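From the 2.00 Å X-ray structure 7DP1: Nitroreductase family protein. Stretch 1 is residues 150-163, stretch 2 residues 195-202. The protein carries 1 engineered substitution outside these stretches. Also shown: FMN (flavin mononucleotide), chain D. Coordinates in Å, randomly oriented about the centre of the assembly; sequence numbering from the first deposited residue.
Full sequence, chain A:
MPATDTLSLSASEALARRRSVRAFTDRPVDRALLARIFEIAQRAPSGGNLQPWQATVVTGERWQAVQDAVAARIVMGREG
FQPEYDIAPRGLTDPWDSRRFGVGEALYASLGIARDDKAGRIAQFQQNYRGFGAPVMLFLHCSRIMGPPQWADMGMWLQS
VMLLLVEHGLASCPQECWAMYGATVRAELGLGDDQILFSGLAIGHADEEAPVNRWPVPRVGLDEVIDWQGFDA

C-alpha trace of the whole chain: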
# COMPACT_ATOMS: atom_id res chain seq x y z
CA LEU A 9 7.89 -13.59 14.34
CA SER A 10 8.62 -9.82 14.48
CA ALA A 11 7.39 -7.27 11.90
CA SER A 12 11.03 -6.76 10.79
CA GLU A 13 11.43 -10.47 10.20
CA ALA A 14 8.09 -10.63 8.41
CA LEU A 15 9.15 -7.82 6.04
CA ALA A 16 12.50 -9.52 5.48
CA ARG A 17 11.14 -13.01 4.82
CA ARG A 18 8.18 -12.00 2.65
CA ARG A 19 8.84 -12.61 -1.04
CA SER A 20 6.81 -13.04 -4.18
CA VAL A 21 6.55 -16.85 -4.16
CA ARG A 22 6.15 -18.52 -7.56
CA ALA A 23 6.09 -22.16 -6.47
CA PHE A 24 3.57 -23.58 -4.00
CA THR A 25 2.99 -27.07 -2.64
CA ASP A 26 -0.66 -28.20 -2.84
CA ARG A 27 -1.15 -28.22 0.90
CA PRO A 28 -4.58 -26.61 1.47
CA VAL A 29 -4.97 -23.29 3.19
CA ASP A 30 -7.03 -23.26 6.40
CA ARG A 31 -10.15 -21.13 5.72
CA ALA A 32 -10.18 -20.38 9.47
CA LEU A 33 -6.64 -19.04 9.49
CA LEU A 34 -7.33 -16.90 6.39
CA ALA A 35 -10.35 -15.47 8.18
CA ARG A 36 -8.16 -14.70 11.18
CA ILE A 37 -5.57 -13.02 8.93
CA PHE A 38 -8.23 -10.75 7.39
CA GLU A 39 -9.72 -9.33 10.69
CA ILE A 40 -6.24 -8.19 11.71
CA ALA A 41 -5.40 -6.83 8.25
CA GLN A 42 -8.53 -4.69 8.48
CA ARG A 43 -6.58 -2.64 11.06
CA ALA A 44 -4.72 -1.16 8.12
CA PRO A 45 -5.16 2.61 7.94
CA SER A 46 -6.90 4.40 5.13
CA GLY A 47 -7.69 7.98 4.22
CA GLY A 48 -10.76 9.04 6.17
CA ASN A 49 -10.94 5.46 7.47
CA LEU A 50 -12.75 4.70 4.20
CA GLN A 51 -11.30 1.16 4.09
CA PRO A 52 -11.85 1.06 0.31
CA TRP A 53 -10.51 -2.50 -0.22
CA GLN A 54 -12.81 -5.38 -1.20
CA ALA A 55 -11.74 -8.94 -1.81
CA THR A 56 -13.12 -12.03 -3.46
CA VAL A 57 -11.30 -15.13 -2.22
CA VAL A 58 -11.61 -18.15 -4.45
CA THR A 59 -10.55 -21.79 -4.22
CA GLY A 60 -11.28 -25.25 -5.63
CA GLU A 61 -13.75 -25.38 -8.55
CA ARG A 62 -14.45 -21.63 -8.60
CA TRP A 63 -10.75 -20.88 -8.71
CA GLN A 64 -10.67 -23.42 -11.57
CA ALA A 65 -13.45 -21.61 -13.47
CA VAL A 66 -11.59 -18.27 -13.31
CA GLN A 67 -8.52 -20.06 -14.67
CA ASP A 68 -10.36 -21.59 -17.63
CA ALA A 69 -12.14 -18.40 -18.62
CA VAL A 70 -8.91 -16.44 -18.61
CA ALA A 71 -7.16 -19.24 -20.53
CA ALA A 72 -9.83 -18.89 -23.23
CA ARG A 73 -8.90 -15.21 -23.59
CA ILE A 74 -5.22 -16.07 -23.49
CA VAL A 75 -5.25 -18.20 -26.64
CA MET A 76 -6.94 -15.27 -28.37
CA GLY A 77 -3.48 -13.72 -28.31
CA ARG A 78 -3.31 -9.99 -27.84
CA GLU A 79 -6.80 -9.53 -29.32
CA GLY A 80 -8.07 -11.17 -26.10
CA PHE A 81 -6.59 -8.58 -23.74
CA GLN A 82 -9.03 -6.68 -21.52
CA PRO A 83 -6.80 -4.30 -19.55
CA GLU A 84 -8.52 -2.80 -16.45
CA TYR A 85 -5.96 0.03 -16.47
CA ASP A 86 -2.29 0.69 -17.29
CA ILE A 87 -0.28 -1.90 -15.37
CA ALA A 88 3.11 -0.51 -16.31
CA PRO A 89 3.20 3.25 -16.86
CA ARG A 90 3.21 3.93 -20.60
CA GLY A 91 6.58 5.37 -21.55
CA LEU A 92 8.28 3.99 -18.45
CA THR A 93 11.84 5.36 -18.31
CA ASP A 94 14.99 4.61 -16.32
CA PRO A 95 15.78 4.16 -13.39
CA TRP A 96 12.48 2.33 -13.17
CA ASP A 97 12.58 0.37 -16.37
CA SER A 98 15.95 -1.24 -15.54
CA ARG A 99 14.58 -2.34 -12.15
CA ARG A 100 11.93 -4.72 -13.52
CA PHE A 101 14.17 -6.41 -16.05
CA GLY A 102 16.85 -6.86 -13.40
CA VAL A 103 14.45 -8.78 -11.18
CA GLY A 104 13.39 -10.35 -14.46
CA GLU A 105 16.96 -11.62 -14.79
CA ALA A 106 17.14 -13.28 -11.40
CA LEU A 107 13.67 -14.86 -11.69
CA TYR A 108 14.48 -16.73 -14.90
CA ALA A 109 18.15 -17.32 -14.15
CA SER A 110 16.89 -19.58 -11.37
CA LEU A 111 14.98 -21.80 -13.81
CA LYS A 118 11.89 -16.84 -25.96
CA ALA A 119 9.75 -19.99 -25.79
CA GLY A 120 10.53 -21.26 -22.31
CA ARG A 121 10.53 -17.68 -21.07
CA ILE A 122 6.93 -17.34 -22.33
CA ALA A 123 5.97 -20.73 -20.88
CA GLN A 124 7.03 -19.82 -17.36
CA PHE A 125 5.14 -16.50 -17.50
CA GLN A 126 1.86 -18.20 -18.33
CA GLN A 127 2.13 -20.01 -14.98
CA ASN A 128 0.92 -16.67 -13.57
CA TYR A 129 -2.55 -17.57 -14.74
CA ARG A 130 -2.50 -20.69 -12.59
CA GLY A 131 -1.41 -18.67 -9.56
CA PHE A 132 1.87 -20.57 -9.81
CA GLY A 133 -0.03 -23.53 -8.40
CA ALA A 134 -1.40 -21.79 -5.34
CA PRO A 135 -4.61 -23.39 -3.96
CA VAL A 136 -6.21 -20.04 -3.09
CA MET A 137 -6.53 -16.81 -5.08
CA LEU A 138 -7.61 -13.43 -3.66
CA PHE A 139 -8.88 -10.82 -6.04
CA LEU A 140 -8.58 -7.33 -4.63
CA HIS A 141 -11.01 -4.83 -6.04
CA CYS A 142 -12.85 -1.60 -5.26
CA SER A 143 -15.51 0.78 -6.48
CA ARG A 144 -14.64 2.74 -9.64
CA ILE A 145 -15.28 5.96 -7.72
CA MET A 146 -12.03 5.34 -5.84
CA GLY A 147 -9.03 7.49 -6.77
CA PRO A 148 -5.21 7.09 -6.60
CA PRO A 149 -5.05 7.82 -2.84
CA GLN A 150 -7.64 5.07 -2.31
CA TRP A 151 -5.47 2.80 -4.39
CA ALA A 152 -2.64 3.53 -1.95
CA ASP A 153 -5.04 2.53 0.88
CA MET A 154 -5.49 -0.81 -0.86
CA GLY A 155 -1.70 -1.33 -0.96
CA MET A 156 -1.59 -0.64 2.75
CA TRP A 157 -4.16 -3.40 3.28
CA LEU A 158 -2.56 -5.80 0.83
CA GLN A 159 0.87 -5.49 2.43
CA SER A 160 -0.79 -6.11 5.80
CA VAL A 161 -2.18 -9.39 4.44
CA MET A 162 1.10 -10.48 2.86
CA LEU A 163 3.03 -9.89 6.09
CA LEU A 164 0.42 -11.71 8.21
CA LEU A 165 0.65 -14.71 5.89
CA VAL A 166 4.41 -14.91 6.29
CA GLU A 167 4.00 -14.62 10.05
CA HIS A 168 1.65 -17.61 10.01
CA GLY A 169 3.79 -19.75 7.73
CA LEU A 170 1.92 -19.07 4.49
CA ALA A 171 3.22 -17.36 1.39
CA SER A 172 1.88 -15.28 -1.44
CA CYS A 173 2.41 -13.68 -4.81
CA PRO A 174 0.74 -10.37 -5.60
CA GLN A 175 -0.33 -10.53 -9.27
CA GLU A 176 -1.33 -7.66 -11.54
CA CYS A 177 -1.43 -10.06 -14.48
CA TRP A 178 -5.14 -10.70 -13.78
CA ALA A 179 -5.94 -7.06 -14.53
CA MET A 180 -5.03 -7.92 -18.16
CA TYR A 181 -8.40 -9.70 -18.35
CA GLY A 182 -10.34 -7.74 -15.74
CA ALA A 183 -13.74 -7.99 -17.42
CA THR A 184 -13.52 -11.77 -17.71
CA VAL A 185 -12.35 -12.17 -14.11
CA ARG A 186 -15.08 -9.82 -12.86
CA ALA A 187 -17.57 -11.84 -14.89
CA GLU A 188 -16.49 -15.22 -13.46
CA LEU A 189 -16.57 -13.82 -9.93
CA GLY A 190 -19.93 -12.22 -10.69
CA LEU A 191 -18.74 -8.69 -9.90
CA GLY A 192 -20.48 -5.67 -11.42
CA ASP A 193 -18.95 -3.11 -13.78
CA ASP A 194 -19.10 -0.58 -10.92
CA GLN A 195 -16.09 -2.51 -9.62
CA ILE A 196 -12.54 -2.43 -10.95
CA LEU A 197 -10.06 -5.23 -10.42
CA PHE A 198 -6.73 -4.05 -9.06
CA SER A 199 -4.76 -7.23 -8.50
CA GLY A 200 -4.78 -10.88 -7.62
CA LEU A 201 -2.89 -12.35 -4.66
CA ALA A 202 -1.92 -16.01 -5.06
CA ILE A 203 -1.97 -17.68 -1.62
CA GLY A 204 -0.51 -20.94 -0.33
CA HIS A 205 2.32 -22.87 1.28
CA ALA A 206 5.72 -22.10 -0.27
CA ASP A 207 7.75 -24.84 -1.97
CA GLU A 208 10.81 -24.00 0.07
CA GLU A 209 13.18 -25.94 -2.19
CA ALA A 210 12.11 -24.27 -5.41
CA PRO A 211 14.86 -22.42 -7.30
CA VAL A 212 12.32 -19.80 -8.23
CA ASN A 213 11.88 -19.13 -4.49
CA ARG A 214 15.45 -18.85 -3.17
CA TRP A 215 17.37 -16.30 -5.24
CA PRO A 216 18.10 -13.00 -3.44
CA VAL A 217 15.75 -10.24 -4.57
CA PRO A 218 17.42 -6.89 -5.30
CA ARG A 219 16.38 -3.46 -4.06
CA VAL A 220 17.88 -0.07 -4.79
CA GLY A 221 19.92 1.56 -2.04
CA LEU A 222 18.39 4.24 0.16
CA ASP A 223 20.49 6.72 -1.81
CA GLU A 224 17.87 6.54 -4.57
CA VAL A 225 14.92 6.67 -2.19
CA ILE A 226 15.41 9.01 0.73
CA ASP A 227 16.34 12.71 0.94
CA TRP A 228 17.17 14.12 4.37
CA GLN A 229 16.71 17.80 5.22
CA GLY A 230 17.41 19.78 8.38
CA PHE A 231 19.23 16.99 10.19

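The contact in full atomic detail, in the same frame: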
# COMPACT_ATOMS: atom_id res chain seq x y z
N GLN A 150 -6.97 6.26 -2.81
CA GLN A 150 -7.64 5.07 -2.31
C GLN A 150 -6.90 3.82 -2.78
O GLN A 150 -6.89 2.80 -2.10
CB GLN A 150 -9.10 5.04 -2.73
CG GLN A 150 -9.98 5.96 -1.91
CD GLN A 150 -9.84 7.41 -2.31
OE1 GLN A 150 -9.82 7.73 -3.49
NE2 GLN A 150 -9.77 8.29 -1.33
N TRP A 151 -6.29 3.89 -3.95
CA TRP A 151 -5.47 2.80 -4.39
C TRP A 151 -4.29 2.61 -3.45
O TRP A 151 -3.91 1.49 -3.17
CB TRP A 151 -5.00 3.02 -5.83
CG TRP A 151 -6.10 2.62 -6.79
CD1 TRP A 151 -7.38 3.10 -6.81
CD2 TRP A 151 -6.04 1.61 -7.80
NE1 TRP A 151 -8.11 2.48 -7.79
CE2 TRP A 151 -7.31 1.56 -8.41
CE3 TRP A 151 -5.04 0.76 -8.26
CZ2 TRP A 151 -7.60 0.68 -9.46
CZ3 TRP A 151 -5.32 -0.11 -9.29
CH2 TRP A 151 -6.60 -0.14 -9.88
N ALA A 152 -3.73 3.70 -2.91
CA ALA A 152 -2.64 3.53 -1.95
C ALA A 152 -3.16 2.85 -0.67
O ALA A 152 -2.47 2.00 -0.11
CB ALA A 152 -1.96 4.88 -1.62
N ASP A 153 -4.38 3.19 -0.25
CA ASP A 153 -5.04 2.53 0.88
C ASP A 153 -5.11 1.03 0.65
O ASP A 153 -4.88 0.24 1.55
CB ASP A 153 -6.48 3.04 1.09
CG ASP A 153 -6.56 4.52 1.42
OD1 ASP A 153 -5.58 5.11 1.92
OD2 ASP A 153 -7.67 5.09 1.21
N MET A 154 -5.43 0.62 -0.58
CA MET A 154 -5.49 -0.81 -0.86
C MET A 154 -4.12 -1.49 -0.68
O MET A 154 -4.03 -2.62 -0.16
CB MET A 154 -6.02 -1.07 -2.29
CG MET A 154 -7.50 -0.70 -2.48
SD MET A 154 -8.23 -1.38 -4.00
CE MET A 154 -7.36 -0.46 -5.26
N GLY A 155 -3.07 -0.82 -1.13
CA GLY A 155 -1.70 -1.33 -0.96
C GLY A 155 -1.39 -1.52 0.51
O GLY A 155 -0.80 -2.52 0.93
N MET A 156 -1.83 -0.57 1.31
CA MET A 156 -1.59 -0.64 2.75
C MET A 156 -2.22 -1.91 3.28
O MET A 156 -1.60 -2.65 4.04
CB MET A 156 -2.15 0.59 3.45
CG MET A 156 -1.37 1.88 3.13
SD MET A 156 -2.23 3.31 3.81
CE MET A 156 -1.57 4.57 2.70
N TRP A 157 -3.46 -2.16 2.87
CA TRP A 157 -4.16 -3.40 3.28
C TRP A 157 -3.47 -4.64 2.76
O TRP A 157 -3.21 -5.59 3.50
CB TRP A 157 -5.60 -3.39 2.80
CG TRP A 157 -6.35 -4.63 3.16
CD1 TRP A 157 -6.93 -4.91 4.36
CD2 TRP A 157 -6.66 -5.75 2.29
NE1 TRP A 157 -7.58 -6.13 4.30
CE2 TRP A 157 -7.42 -6.67 3.06
CE3 TRP A 157 -6.34 -6.08 0.97
CZ2 TRP A 157 -7.90 -7.91 2.53
CZ3 TRP A 157 -6.80 -7.30 0.45
CH2 TRP A 157 -7.57 -8.20 1.24
N LEU A 158 -3.18 -4.64 1.46
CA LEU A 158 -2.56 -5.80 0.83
C LEU A 158 -1.25 -6.18 1.49
O LEU A 158 -0.99 -7.36 1.74
CB LEU A 158 -2.32 -5.53 -0.67
CG LEU A 158 -1.93 -6.81 -1.40
CD1 LEU A 158 -3.09 -7.82 -1.36
CD2 LEU A 158 -1.51 -6.51 -2.83
N GLN A 159 -0.38 -5.19 1.73
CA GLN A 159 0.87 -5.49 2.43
C GLN A 159 0.61 -6.02 3.85
O GLN A 159 1.35 -6.85 4.36
CB GLN A 159 1.78 -4.25 2.49
CG GLN A 159 3.05 -4.42 3.33
CD GLN A 159 4.09 -5.32 2.68
OE1 GLN A 159 3.77 -6.19 1.84
NE2 GLN A 159 5.35 -5.12 3.05
N SER A 160 -0.43 -5.52 4.50
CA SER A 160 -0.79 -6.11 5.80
C SER A 160 -1.07 -7.61 5.65
O SER A 160 -0.55 -8.44 6.43
CB SER A 160 -2.01 -5.40 6.39
OG SER A 160 -1.69 -4.04 6.62
N VAL A 161 -1.86 -7.97 4.64
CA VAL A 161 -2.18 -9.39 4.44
C VAL A 161 -0.93 -10.22 4.16
O VAL A 161 -0.70 -11.27 4.77
CB VAL A 161 -3.20 -9.53 3.30
CG1 VAL A 161 -3.45 -11.01 2.96
CG2 VAL A 161 -4.49 -8.81 3.70
N MET A 162 -0.08 -9.74 3.26
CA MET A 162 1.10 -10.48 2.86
C MET A 162 2.04 -10.72 4.05
O MET A 162 2.63 -11.79 4.19
CB MET A 162 1.81 -9.73 1.74
CG MET A 162 1.01 -9.75 0.43
SD MET A 162 1.98 -9.04 -0.89
CE MET A 162 1.71 -7.30 -0.59
N LEU A 163 2.20 -9.71 4.90
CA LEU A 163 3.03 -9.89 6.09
C LEU A 163 2.42 -10.86 7.09
O LEU A 163 3.14 -11.66 7.67
CB LEU A 163 3.27 -8.54 6.76
CG LEU A 163 4.15 -7.62 5.92
CD1 LEU A 163 4.30 -6.27 6.58
CD2 LEU A 163 5.50 -8.30 5.75
N GLN A 195 -17.35 -2.10 -10.26
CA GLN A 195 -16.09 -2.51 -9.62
C GLN A 195 -14.94 -2.50 -10.63
O GLN A 195 -15.15 -2.68 -11.83
CB GLN A 195 -16.21 -3.92 -9.03
CG GLN A 195 -17.15 -3.97 -7.85
CD GLN A 195 -16.57 -3.23 -6.67
OE1 GLN A 195 -15.51 -3.59 -6.15
NE2 GLN A 195 -17.24 -2.16 -6.26
N ILE A 196 -13.74 -2.29 -10.12
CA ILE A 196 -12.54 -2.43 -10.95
C ILE A 196 -11.57 -3.36 -10.25
O ILE A 196 -11.35 -3.27 -9.03
CB ILE A 196 -11.88 -1.04 -11.25
CG1 ILE A 196 -10.57 -1.22 -12.03
CG2 ILE A 196 -11.62 -0.24 -9.96
CD1 ILE A 196 -10.04 0.08 -12.66
N LEU A 197 -10.99 -4.28 -11.01
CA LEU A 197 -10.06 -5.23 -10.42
C LEU A 197 -8.70 -4.60 -10.37
O LEU A 197 -8.20 -4.17 -11.41
CB LEU A 197 -10.00 -6.53 -11.24
CG LEU A 197 -8.94 -7.55 -10.81
CD1 LEU A 197 -9.26 -8.12 -9.44
CD2 LEU A 197 -8.80 -8.68 -11.84
N PHE A 198 -8.10 -4.54 -9.19
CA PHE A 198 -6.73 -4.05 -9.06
C PHE A 198 -5.74 -5.20 -9.29
O PHE A 198 -4.94 -5.18 -10.22
CB PHE A 198 -6.51 -3.38 -7.69
CG PHE A 198 -5.05 -3.25 -7.26
CD1 PHE A 198 -4.05 -2.94 -8.16
CD2 PHE A 198 -4.70 -3.41 -5.93
CE1 PHE A 198 -2.73 -2.82 -7.75
CE2 PHE A 198 -3.39 -3.28 -5.51
CZ PHE A 198 -2.40 -3.00 -6.43
N SER A 199 -5.82 -6.23 -8.47
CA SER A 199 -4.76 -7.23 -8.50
C SER A 199 -5.23 -8.55 -7.94
O SER A 199 -6.20 -8.60 -7.17
CB SER A 199 -3.55 -6.72 -7.71
OG SER A 199 -2.52 -7.69 -7.67
N GLY A 200 -4.56 -9.62 -8.31
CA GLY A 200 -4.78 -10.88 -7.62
C GLY A 200 -3.71 -11.03 -6.56
O GLY A 200 -2.72 -10.29 -6.57
N LEU A 201 -3.93 -11.94 -5.61
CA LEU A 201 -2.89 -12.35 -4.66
C LEU A 201 -2.94 -13.88 -4.56
O LEU A 201 -3.88 -14.45 -4.01
CB LEU A 201 -3.08 -11.69 -3.29
CG LEU A 201 -2.08 -12.03 -2.16
CD1 LEU A 201 -0.71 -11.32 -2.35
CD2 LEU A 201 -2.66 -11.74 -0.74
N ALA A 202 -1.97 -14.56 -5.18
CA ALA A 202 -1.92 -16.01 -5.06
C ALA A 202 -1.54 -16.34 -3.63
O ALA A 202 -0.62 -15.73 -3.09
CB ALA A 202 -0.94 -16.58 -6.05
N1 FMN D . -5.49 11.61 9.54
C2 FMN D . -5.55 12.96 9.80
O2 FMN D . -5.91 13.34 10.90
N3 FMN D . -5.19 13.88 8.83
C4 FMN D . -4.77 13.47 7.58
O4 FMN D . -4.44 14.33 6.74
C4A FMN D . -4.71 12.10 7.32
N5 FMN D . -4.30 11.62 6.09
C5A FMN D . -4.22 10.26 5.86
C6 FMN D . -3.79 9.81 4.63
C7 FMN D . -3.71 8.44 4.39
C7M FMN D . -3.21 7.96 3.06
C8 FMN D . -4.07 7.53 5.37
C8M FMN D . -3.94 6.05 5.12
C9 FMN D . -4.50 7.98 6.60
C9A FMN D . -4.57 9.35 6.85
N10 FMN D . -5.01 9.83 8.08
C10 FMN D . -5.08 11.18 8.30
C1' FMN D . -5.40 8.90 9.19
C2' FMN D . -6.76 8.25 8.98
O2' FMN D . -7.80 9.13 9.33
C3' FMN D . -6.80 6.99 9.85
O3' FMN D . -5.84 6.07 9.40
C4' FMN D . -8.16 6.31 9.90
O4' FMN D . -9.06 7.19 10.54
C5' FMN D . -8.02 5.05 10.75
O5' FMN D . -7.52 5.41 12.04
P FMN D . -6.17 4.72 12.64
O1P FMN D . -5.87 5.46 13.93
O2P FMN D . -6.34 3.26 12.95
O3P FMN D . -5.10 4.81 11.58

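Phe198 and Leu201 supply most of the strand's share of the contact. Phe198 points toward the helix in the t rotamer and meets Trp151, whose CZ3 comes within 3.3 Å of Phe198 CD1. The Trp151 six-membered ring and the Phe198 ring have centroids 5.1 Å apart and planes inclined at 58°, an oblique pairing that brings the two broad side chains into close contact. The CA-to-CB bond of Trp151 points sideways, but its m rotamer brings the indole nearer to the strand; a long, flat side chain suits this position because it can span the gap from a helix backbone that does not aim directly at its partner. One turn on, Met154 points toward the strand and lays its terminal methyl beside the same phenylalanine, with Met154 CE 3.9 Å from Phe198 CB.

Further along, Leu201 is received by three helix residues. Leu201 CD2 lies 4.0 Å from Leu158 CD1 and 3.9 Å from Val161 CG1, while Leu201 CD1 packs 3.6 Å from Met162 CG. Both methyls of Leu201 lie within reach of Leu158 and Met162, and CD2 also meets Val161. The branched side chains of Leu158 and Val161, both directed toward the strand, offer methyl groups to the leucine. Met162 leaves the helix sideways, yet its unbranched chain still makes contact.

Helix 150-163 lies along strand 195-202 with the two chain directions nearly parallel, at 20° to one another, and their axes approach to 10.7 Å. Apolar side chains fill most of that spacing: no hydrogen bond crosses between the stretches, and the 440 Å² buried between them is held by apolar packing.

At the other end, Ile196 is partly exposed. The extended side chain places Ile196 CD1 at the edge of the indole, near its plane and 4.1 Å from Trp151 CZ2. Between these apolar positions, Leu197 points away from the helix, and Gly200 has no side chain to contribute.

The polar side chains make no hydrogen bond across the contact. Ser199 points toward the helix but makes no contact with it, and Ser199 OG donates instead to Gly200 O at 2.8 Å. Ser160, out of reach of the strand, returns its OG to the helix backbone at Met156 O, 2.9 Å away. Gln150, Asp153, Gln159 and Gln195 likewise do not reach across and find hydrogen-bonding partners elsewhere in the structure. Asp153 and Met156 instead border the flavin, with Met156 SD 3.5 Å and Asp153 OD1 3.7 Å from FMN C8M.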